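Local atomic coordinates of techylectin-5A (Tachypleus tridentatus, PDB entry 1JC9), a protein that agglutinates erythrocytes and bacteria in horseshoe crab innate immunity by recognising acetyl group-containing substances on their surfaces. Residues Q93-Y98 and G226-G231; K146-D151 and Y248-P253. One frame throughout, in Å; residues are numbered along the deposited sequence.

In the fold
Both contacts join a loop to the antiparallel sheet of the fibrinogen-like C-terminal domain, where strands 89-95 and 250-261 are neighbours, and both are partly buried. Interaction 1 lies nearer the centre of the chain (about 12 Å, centre to centre, against about 17 Å) and has one exposed touching residue against two in interaction 2. Its polar part is a guanidinium on a backbone carbonyl, whereas in interaction 2 a backbone N-H meets a tyrosine hydroxyl beside a water. Their centres lie about 10 Å apart, and they touch: Tyr-228 OH is 2.6 Å from Pro-253 O, a probable hydrogen bond. Segment 248-253, though not the contact itself, reaches the ligand pocket through Tyr-248.

Interaction 1 of 2, residues Q93-Y98 and G226-G231; sequences QRRGNY and GLYLNG
Arg-95, the last residue of strand 89-95, and Tyr-228, at the centre of an inverse gamma turn in the irregular segment 226-231, are the closest CA pair of the two segments, at 8.0 Å. That separation is spanned by side chains. The Arg-95 chain is bent at chi2 and chi3, and its guanidinium presents an edge to Gly-226 O. NH2 donates to this oxygen at 3.1 Å, lying in line with the carbonyl (C=O...N angle 170°) while the oxygen stays in the guanidinium plane; the bond is nonetheless clearly bent at its hydrogen. NH1 also reaches Gly-226 O and Leu-224 O, both bonds resting on its less certain position. Phe-105 makes a cation-pi contact with the same guanidinium.

Tyr-228 has CG anti to its backbone N (chi1 -166°). Its side chain runs past that of Arg-95 in the opposite direction, the ring and guanidinium planes lying 51° apart. Gly-96 O sits over one ring face, 3.5 Å from Tyr-228 CE1. Farther out, Asn-97 CB comes to 3.7 Å from Tyr-228 OH, while the hydroxyl takes Pro-253 O as its hydrogen-bonding partner.

The contact joins the loop leading to strand 231-232 to the end of strand 89-95, where backbone bonds pair Arg-95 with Val-255 of the neighbouring strand 250-261.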
ATOM      1  N   GLN A  93       2.204  -2.850  -2.821  1.00 16.47           N
ATOM      2  CA  GLN A  93       1.130  -2.282  -3.639  1.00 17.29           C
ATOM      3  C   GLN A  93       1.699  -1.437  -4.769  1.00 17.66           C
ATOM      4  O   GLN A  93       2.742  -0.805  -4.612  1.00 17.80           O
ATOM      5  CB  GLN A  93       0.196  -1.401  -2.792  1.00 18.12           C
ATOM      6  CG  GLN A  93      -1.028  -0.864  -3.562  1.00 18.48           C
ATOM      7  CD  GLN A  93      -0.859   0.564  -4.086  1.00 21.79           C
ATOM      8  OE1 GLN A  93       0.253   1.020  -4.353  1.00 22.96           O
ATOM      9  NE2 GLN A  93      -1.976   1.268  -4.244  1.00 20.22           N
ATOM     10  N   ARG A  94       1.016  -1.439  -5.911  1.00 18.04           N
ATOM     11  CA  ARG A  94       1.432  -0.632  -7.052  1.00 19.44           C
ATOM     12  C   ARG A  94       0.257  -0.310  -7.966  1.00 19.69           C
ATOM     13  O   ARG A  94      -0.604  -1.153  -8.205  1.00 19.18           O
ATOM     14  CB  ARG A  94       2.517  -1.336  -7.880  1.00 18.86           C
ATOM     15  CG  ARG A  94       2.999  -0.479  -9.058  1.00 20.00           C
ATOM     16  CD  ARG A  94       3.968  -1.207  -9.985  1.00 22.37           C
ATOM     17  NE  ARG A  94       5.235  -1.557  -9.340  1.00 22.44           N
ATOM     18  CZ  ARG A  94       5.657  -2.805  -9.156  1.00 21.96           C
ATOM     19  NH1 ARG A  94       4.914  -3.826  -9.568  1.00 20.89           N
ATOM     20  NH2 ARG A  94       6.823  -3.035  -8.567  1.00 21.52           N
ATOM     21  N   ARG A  95       0.228   0.925  -8.461  1.00 20.97           N
ATOM     22  CA  ARG A  95      -0.796   1.384  -9.395  1.00 21.98           C
ATOM     23  C   ARG A  95      -0.038   1.937 -10.600  1.00 22.29           C
ATOM     24  O   ARG A  95       0.999   2.584 -10.448  1.00 21.77           O
ATOM     25  CB  ARG A  95      -1.660   2.501  -8.789  1.00 21.10           C
ATOM     26  CG  ARG A  95      -2.433   2.123  -7.531  1.00 21.32           C
ATOM     27  CD  ARG A  95      -3.267   0.859  -7.721  1.00 21.12           C
ATOM     28  NE  ARG A  95      -4.345   0.995  -8.701  1.00 20.22           N
ATOM     29  CZ  ARG A  95      -5.508   1.602  -8.472  1.00 22.03           C
ATOM     30  NH1 ARG A  95      -5.769   2.154  -7.288  1.00 18.46           N
ATOM     31  NH2 ARG A  95      -6.433   1.623  -9.423  1.00 22.11           N
ATOM     32  N   GLY A  96      -0.548   1.663 -11.792  1.00 25.35           N
ATOM     33  CA  GLY A  96       0.085   2.144 -13.005  1.00 28.32           C
ATOM     34  C   GLY A  96      -0.862   1.911 -14.160  1.00 30.08           C
ATOM     35  O   GLY A  96      -1.943   1.360 -13.962  1.00 30.68           O
ATOM     36  N   ASN A  97      -0.481   2.334 -15.359  1.00 33.13           N
ATOM     37  CA  ASN A  97      -1.331   2.132 -16.528  1.00 35.27           C
ATOM     38  C   ASN A  97      -0.880   0.828 -17.179  1.00 34.85           C
ATOM     39  O   ASN A  97      -0.055   0.839 -18.088  1.00 35.36           O
ATOM     40  CB  ASN A  97      -1.163   3.285 -17.514  1.00 38.36           C
ATOM     41  CG  ASN A  97      -2.287   3.348 -18.528  1.00 41.97           C
ATOM     42  OD1 ASN A  97      -2.794   2.316 -18.971  1.00 44.67           O
ATOM     43  ND2 ASN A  97      -2.677   4.560 -18.909  1.00 42.74           N
ATOM     44  N   TYR A  98      -1.425  -0.292 -16.711  1.00 34.91           N
ATOM     45  CA  TYR A  98      -1.036  -1.599 -17.227  1.00 34.25           C
ATOM     46  C   TYR A  98      -2.107  -2.330 -18.023  1.00 34.75           C
ATOM     47  O   TYR A  98      -1.934  -3.498 -18.361  1.00 36.92           O
ATOM     48  CB  TYR A  98      -0.570  -2.490 -16.072  1.00 33.63           C
ATOM     49  CG  TYR A  98       0.647  -1.961 -15.349  1.00 33.52           C
ATOM     50  CD1 TYR A  98       1.906  -1.997 -15.947  1.00 33.80           C
ATOM     51  CD2 TYR A  98       0.541  -1.407 -14.074  1.00 32.69           C
ATOM     52  CE1 TYR A  98       3.028  -1.493 -15.292  1.00 33.80           C
ATOM     53  CE2 TYR A  98       1.656  -0.901 -13.412  1.00 31.95           C
ATOM     54  CZ  TYR A  98       2.894  -0.948 -14.025  1.00 33.20           C
ATOM     55  OH  TYR A  98       4.000  -0.451 -13.376  1.00 34.11           O
ATOM     56  N   GLY A 226      -7.920   3.778  -4.899  1.00 20.65           N
ATOM     57  CA  GLY A 226      -9.110   4.307  -5.546  1.00 20.76           C
ATOM     58  C   GLY A 226      -9.134   4.075  -7.048  1.00 21.68           C
ATOM     59  O   GLY A 226      -8.302   3.347  -7.588  1.00 21.23           O
ATOM     60  N   LEU A 227     -10.095   4.700  -7.726  1.00 21.65           N
ATOM     61  CA  LEU A 227     -10.234   4.561  -9.173  1.00 22.04           C
ATOM     62  C   LEU A 227      -9.035   5.144  -9.901  1.00 21.79           C
ATOM     63  O   LEU A 227      -8.464   6.144  -9.472  1.00 22.69           O
ATOM     64  CB  LEU A 227     -11.508   5.269  -9.664  1.00 20.42           C
ATOM     65  CG  LEU A 227     -12.849   4.842  -9.058  1.00 20.74           C
ATOM     66  CD1 LEU A 227     -13.975   5.605  -9.735  1.00 21.16           C
ATOM     67  CD2 LEU A 227     -13.056   3.346  -9.230  1.00 20.36           C
ATOM     68  N   TYR A 228      -8.652   4.508 -11.004  1.00 22.82           N
ATOM     69  CA  TYR A 228      -7.530   4.981 -11.799  1.00 24.06           C
ATOM     70  C   TYR A 228      -8.088   5.989 -12.797  1.00 24.24           C
ATOM     71  O   TYR A 228      -8.443   5.620 -13.916  1.00 24.49           O
ATOM     72  CB  TYR A 228      -6.886   3.824 -12.565  1.00 24.19           C
ATOM     73  CG  TYR A 228      -5.529   4.177 -13.122  1.00 25.88           C
ATOM     74  CD1 TYR A 228      -4.385   4.076 -12.328  1.00 24.61           C
ATOM     75  CD2 TYR A 228      -5.391   4.676 -14.418  1.00 25.67           C
ATOM     76  CE1 TYR A 228      -3.137   4.464 -12.807  1.00 24.23           C
ATOM     77  CE2 TYR A 228      -4.144   5.072 -14.909  1.00 24.51           C
ATOM     78  CZ  TYR A 228      -3.025   4.964 -14.096  1.00 25.46           C
ATOM     79  OH  TYR A 228      -1.798   5.369 -14.558  1.00 23.60           O
ATOM     80  N   LEU A 229      -8.164   7.253 -12.393  1.00 23.91           N
ATOM     81  CA  LEU A 229      -8.710   8.300 -13.256  1.00 25.85           C
ATOM     82  C   LEU A 229      -7.655   9.045 -14.068  1.00 27.76           C
ATOM     83  O   LEU A 229      -7.976   9.908 -14.886  1.00 28.31           O
ATOM     84  CB  LEU A 229      -9.535   9.276 -12.416  1.00 24.00           C
ATOM     85  CG  LEU A 229     -10.675   8.580 -11.667  1.00 23.45           C
ATOM     86  CD1 LEU A 229     -11.401   9.580 -10.787  1.00 23.46           C
ATOM     87  CD2 LEU A 229     -11.633   7.937 -12.667  1.00 23.94           C
ATOM     88  N   ASN A 230      -6.391   8.720 -13.820  1.00 28.82           N
ATOM     89  CA  ASN A 230      -5.276   9.295 -14.564  1.00 28.62           C
ATOM     90  C   ASN A 230      -5.272  10.812 -14.747  1.00 29.04           C
ATOM     91  O   ASN A 230      -5.573  11.311 -15.828  1.00 29.17           O
ATOM     92  CB  ASN A 230      -5.210   8.605 -15.932  1.00 31.05           C
ATOM     93  CG  ASN A 230      -3.973   8.974 -16.717  1.00 33.54           C
ATOM     94  OD1 ASN A 230      -2.909   9.212 -16.147  1.00 34.58           O
ATOM     95  ND2 ASN A 230      -4.100   9.002 -18.039  1.00 36.36           N
ATOM     96  N   GLY A 231      -4.916  11.540 -13.694  1.00 28.14           N
ATOM     97  CA  GLY A 231      -4.859  12.986 -13.788  1.00 27.61           C
ATOM     98  C   GLY A 231      -6.014  13.719 -13.136  1.00 28.89           C
ATOM     99  O   GLY A 231      -6.687  13.186 -12.250  1.00 26.06           O
TER

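Interaction 2 of 2, residues K146-D151 and Y248-P253; sequences KDKEND and YHYSLP. With NAG (2-acetamido-2-deoxy-beta-D-glucopyranose), chain B.
Tyr-250 and Pro-253 meet the type I beta turn from Asp-147 to Asn-150, which lies in the hairpin connection between strands 139-146 and 152-162 of the fibrinogen-like domain. Tyr-250 has the most surface buried by the contact, followed by Pro-253 and Lys-146. A chi1 of -166° sets Tyr-250 CG anti to the backbone N; the hydroxyl at the end of the ring meets the turn, where Lys-148 N donates a nearly straight bond to Tyr-250 OH (3.0 Å, 166° at the hydrogen). The same hydroxyl is flanked by carbon: Lys-148 CG lies 3.2 Å from Tyr-250 OH, and Asp-147 CB approaches the phenol obliquely.

Pro-253 packs its ring carbons against the backbone entering the turn. Its CD is 3.2 Å from Lys-146 O, and its CG is 3.5 Å from Asp-147 C. Lys-146 contributes this carbonyl while its side chain leads away; Leu-252 CD2 touches the same oxygen at 3.7 Å.

Asp-147 holds the turn from within. Its OD1 accepts Asp-151 N from above the carboxylate plane and receives a weak bond from Glu-149 N, while OD2 makes a salt bridge to Lys-246, whose ammonium also makes a cation-pi contact with the Tyr-250 ring.

At the other end of segment 248-253, Tyr-248 belongs to the acetyl-sugar pocket. NAG C8, the acetyl methyl, sits over one face of its ring, and NAG O1 donates to Tyr-248 OH at 2.7 Å. Back at the turn, one water in the plane of the Tyr-250 ring connects that residue's OH, at 2.8 Å, with Glu-149 OE1.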
ATOM      1  N   LYS A 146       4.146   9.718  -8.166  1.00 26.63           N
ATOM      2  CA  LYS A 146       4.564  10.416  -9.375  1.00 28.97           C
ATOM      3  C   LYS A 146       3.340  10.964 -10.106  1.00 29.03           C
ATOM      4  O   LYS A 146       2.322  10.277 -10.207  1.00 28.86           O
ATOM      5  CB  LYS A 146       5.327   9.451 -10.292  1.00 30.39           C
ATOM      6  CG  LYS A 146       5.787  10.073 -11.604  1.00 35.31           C
ATOM      7  CD  LYS A 146       6.367   9.038 -12.560  1.00 38.48           C
ATOM      8  CE  LYS A 146       7.632   8.402 -12.011  1.00 41.61           C
ATOM      9  NZ  LYS A 146       8.196   7.399 -12.962  1.00 45.87           N
ATOM     10  N   ASP A 147       3.425  12.198 -10.605  1.00 29.82           N
ATOM     11  CA  ASP A 147       2.298  12.775 -11.333  1.00 30.11           C
ATOM     12  C   ASP A 147       2.505  12.642 -12.842  1.00 32.26           C
ATOM     13  O   ASP A 147       3.484  12.036 -13.282  1.00 31.81           O
ATOM     14  CB  ASP A 147       2.070  14.246 -10.948  1.00 29.36           C
ATOM     15  CG  ASP A 147       3.208  15.159 -11.368  1.00 29.30           C
ATOM     16  OD1 ASP A 147       3.929  14.836 -12.336  1.00 28.50           O
ATOM     17  OD2 ASP A 147       3.368  16.220 -10.732  1.00 28.78           O
ATOM     18  N   LYS A 148       1.590  13.202 -13.631  1.00 34.50           N
ATOM     19  CA  LYS A 148       1.676  13.101 -15.088  1.00 37.86           C
ATOM     20  C   LYS A 148       2.854  13.832 -15.725  1.00 38.68           C
ATOM     21  O   LYS A 148       3.241  13.519 -16.850  1.00 38.40           O
ATOM     22  CB  LYS A 148       0.368  13.571 -15.731  1.00 39.29           C
ATOM     23  CG  LYS A 148      -0.843  12.790 -15.257  1.00 41.09           C
ATOM     24  CD  LYS A 148      -2.080  13.098 -16.079  1.00 43.72           C
ATOM     25  CE  LYS A 148      -1.978  12.508 -17.473  1.00 44.33           C
ATOM     26  NZ  LYS A 148      -3.263  12.648 -18.207  1.00 47.78           N
ATOM     27  N   GLU A 149       3.419  14.805 -15.016  1.00 40.09           N
ATOM     28  CA  GLU A 149       4.569  15.542 -15.530  1.00 42.35           C
ATOM     29  C   GLU A 149       5.853  14.797 -15.177  1.00 41.80           C
ATOM     30  O   GLU A 149       6.954  15.288 -15.428  1.00 41.32           O
ATOM     31  CB  GLU A 149       4.622  16.952 -14.934  1.00 45.34           C
ATOM     32  CG  GLU A 149       3.791  17.979 -15.684  1.00 51.48           C
ATOM     33  CD  GLU A 149       2.327  17.605 -15.755  1.00 55.04           C
ATOM     34  OE1 GLU A 149       1.678  17.536 -14.687  1.00 57.93           O
ATOM     35  OE2 GLU A 149       1.827  17.379 -16.879  1.00 56.56           O
ATOM     36  N   ASN A 150       5.697  13.613 -14.590  1.00 41.23           N
ATOM     37  CA  ASN A 150       6.824  12.776 -14.183  1.00 40.40           C
ATOM     38  C   ASN A 150       7.558  13.300 -12.950  1.00 38.18           C
ATOM     39  O   ASN A 150       8.654  12.840 -12.630  1.00 38.99           O
ATOM     40  CB  ASN A 150       7.808  12.594 -15.349  1.00 43.55           C
ATOM     41  CG  ASN A 150       7.335  11.555 -16.354  1.00 47.68           C
ATOM     42  OD1 ASN A 150       7.887  11.429 -17.450  1.00 51.12           O
ATOM     43  ND2 ASN A 150       6.311  10.796 -15.979  1.00 48.42           N
ATOM     44  N   ASP A 151       6.958  14.261 -12.255  1.00 34.80           N
ATOM     45  CA  ASP A 151       7.563  14.796 -11.042  1.00 33.00           C
ATOM     46  C   ASP A 151       7.279  13.769  -9.935  1.00 30.95           C
ATOM     47  O   ASP A 151       6.328  12.991 -10.041  1.00 29.49           O
ATOM     48  CB  ASP A 151       6.949  16.159 -10.703  1.00 34.04           C
ATOM     49  CG  ASP A 151       7.656  16.849  -9.550  1.00 37.05           C
ATOM     50  OD1 ASP A 151       8.863  16.590  -9.344  1.00 39.32           O
ATOM     51  OD2 ASP A 151       7.011  17.665  -8.856  1.00 40.20           O
ATOM     52  N   TYR A 248      -7.794  16.961  -3.881  1.00 25.75           N
ATOM     53  CA  TYR A 248      -8.791  15.904  -4.037  1.00 24.96           C
ATOM     54  C   TYR A 248      -9.307  15.703  -5.462  1.00 25.36           C
ATOM     55  O   TYR A 248     -10.250  14.939  -5.675  1.00 25.49           O
ATOM     56  CB  TYR A 248      -9.989  16.165  -3.125  1.00 23.75           C
ATOM     57  CG  TYR A 248      -9.760  15.839  -1.667  1.00 23.50           C
ATOM     58  CD1 TYR A 248      -9.253  14.596  -1.283  1.00 21.81           C
ATOM     59  CD2 TYR A 248     -10.113  16.746  -0.665  1.00 22.27           C
ATOM     60  CE1 TYR A 248      -9.110  14.261   0.054  1.00 22.68           C
ATOM     61  CE2 TYR A 248      -9.977  16.420   0.676  1.00 22.76           C
ATOM     62  CZ  TYR A 248      -9.477  15.171   1.028  1.00 22.70           C
ATOM     63  OH  TYR A 248      -9.372  14.822   2.351  1.00 22.05           O
ATOM     64  N   HIS A 249      -8.699  16.374  -6.437  1.00 24.74           N
ATOM     65  CA  HIS A 249      -9.144  16.244  -7.823  1.00 25.14           C
ATOM     66  C   HIS A 249      -8.026  15.848  -8.780  1.00 25.81           C
ATOM     67  O   HIS A 249      -8.009  16.271  -9.938  1.00 26.52           O
ATOM     68  CB  HIS A 249      -9.784  17.556  -8.289  1.00 24.59           C
ATOM     69  CG  HIS A 249     -11.132  17.815  -7.691  1.00 24.84           C
ATOM     70  ND1 HIS A 249     -12.292  17.288  -8.217  1.00 25.13           N
ATOM     71  CD2 HIS A 249     -11.502  18.523  -6.597  1.00 23.56           C
ATOM     72  CE1 HIS A 249     -13.320  17.662  -7.474  1.00 23.68           C
ATOM     73  NE2 HIS A 249     -12.867  18.411  -6.484  1.00 23.26           N
ATOM     74  N   TYR A 250      -7.097  15.029  -8.297  1.00 24.41           N
ATOM     75  CA  TYR A 250      -5.979  14.587  -9.119  1.00 23.10           C
ATOM     76  C   TYR A 250      -5.609  13.146  -8.766  1.00 23.08           C
ATOM     77  O   TYR A 250      -5.116  12.863  -7.667  1.00 22.39           O
ATOM     78  CB  TYR A 250      -4.777  15.517  -8.910  1.00 23.57           C
ATOM     79  CG  TYR A 250      -3.681  15.354  -9.941  1.00 26.57           C
ATOM     80  CD1 TYR A 250      -2.815  14.264  -9.904  1.00 27.03           C
ATOM     81  CD2 TYR A 250      -3.529  16.283 -10.973  1.00 28.56           C
ATOM     82  CE1 TYR A 250      -1.824  14.100 -10.866  1.00 28.74           C
ATOM     83  CE2 TYR A 250      -2.541  16.128 -11.945  1.00 28.55           C
ATOM     84  CZ  TYR A 250      -1.693  15.035 -11.886  1.00 30.14           C
ATOM     85  OH  TYR A 250      -0.726  14.868 -12.853  1.00 30.63           O
ATOM     86  N   SER A 251      -5.856  12.244  -9.710  1.00 21.57           N
ATOM     87  CA  SER A 251      -5.569  10.827  -9.536  1.00 22.62           C
ATOM     88  C   SER A 251      -4.162  10.537 -10.055  1.00 23.81           C
ATOM     89  O   SER A 251      -3.931  10.526 -11.271  1.00 23.67           O
ATOM     90  CB  SER A 251      -6.602   9.998 -10.309  1.00 20.84           C
ATOM     91  OG  SER A 251      -6.426   8.608 -10.102  1.00 21.89           O
ATOM     92  N   LEU A 252      -3.226  10.303  -9.133  1.00 22.63           N
ATOM     93  CA  LEU A 252      -1.837  10.028  -9.504  1.00 22.08           C
ATOM     94  C   LEU A 252      -1.745   8.840 -10.464  1.00 21.56           C
ATOM     95  O   LEU A 252      -2.374   7.801 -10.258  1.00 22.16           O
ATOM     96  CB  LEU A 252      -0.994   9.780  -8.243  1.00 22.07           C
ATOM     97  CG  LEU A 252      -0.894  10.977  -7.284  1.00 22.48           C
ATOM     98  CD1 LEU A 252      -0.368  10.529  -5.936  1.00 24.30           C
ATOM     99  CD2 LEU A 252       0.008  12.051  -7.883  1.00 22.44           C
ATOM    100  N   PRO A 253      -0.968   8.988 -11.545  1.00 21.86           N
ATOM    101  CA  PRO A 253      -0.815   7.915 -12.531  1.00 22.17           C
ATOM    102  C   PRO A 253       0.051   6.736 -12.089  1.00 21.93           C
ATOM    103  O   PRO A 253      -0.091   5.632 -12.617  1.00 23.17           O
ATOM    104  CB  PRO A 253      -0.236   8.647 -13.740  1.00 21.01           C
ATOM    105  CG  PRO A 253       0.597   9.711 -13.110  1.00 20.84           C
ATOM    106  CD  PRO A 253      -0.292  10.219 -11.996  1.00 21.06           C
TER
HETATM  107  C1  NAG B 270     -12.282  15.778   4.462  1.00 48.59           C
HETATM  108  C2  NAG B 270     -13.437  14.840   3.873  1.00 47.22           C
HETATM  109  C3  NAG B 270     -14.787  15.655   3.891  1.00 48.72           C
HETATM  110  C4  NAG B 270     -15.075  15.954   5.344  1.00 51.79           C
HETATM  111  C5  NAG B 270     -13.894  16.818   5.917  1.00 52.97           C
HETATM  112  C6  NAG B 270     -14.094  17.141   7.400  1.00 54.62           C
HETATM  113  C7  NAG B 270     -12.817  13.139   2.273  1.00 36.23           C
HETATM  114  C8  NAG B 270     -12.465  12.669   0.896  1.00 32.73           C
HETATM  115  N2  NAG B 270     -13.099  14.474   2.489  1.00 40.32           N
HETATM  116  O1  NAG B 270     -10.973  15.126   4.497  1.00 50.83           O
HETATM  117  O3  NAG B 270     -15.863  14.868   3.383  1.00 50.07           O
HETATM  118  O4  NAG B 270     -16.335  16.708   5.453  1.00 53.66           O
HETATM  119  O5  NAG B 270     -12.601  16.143   5.827  1.00 51.36           O
HETATM  120  O6  NAG B 270     -12.909  17.929   7.732  1.00 57.43           O
HETATM  121  O7  NAG B 270     -12.842  12.283   3.192  1.00 30.68           O
HETATM  122  O   HOH W   1      -0.815  17.059 -14.622  1.00 49.51           O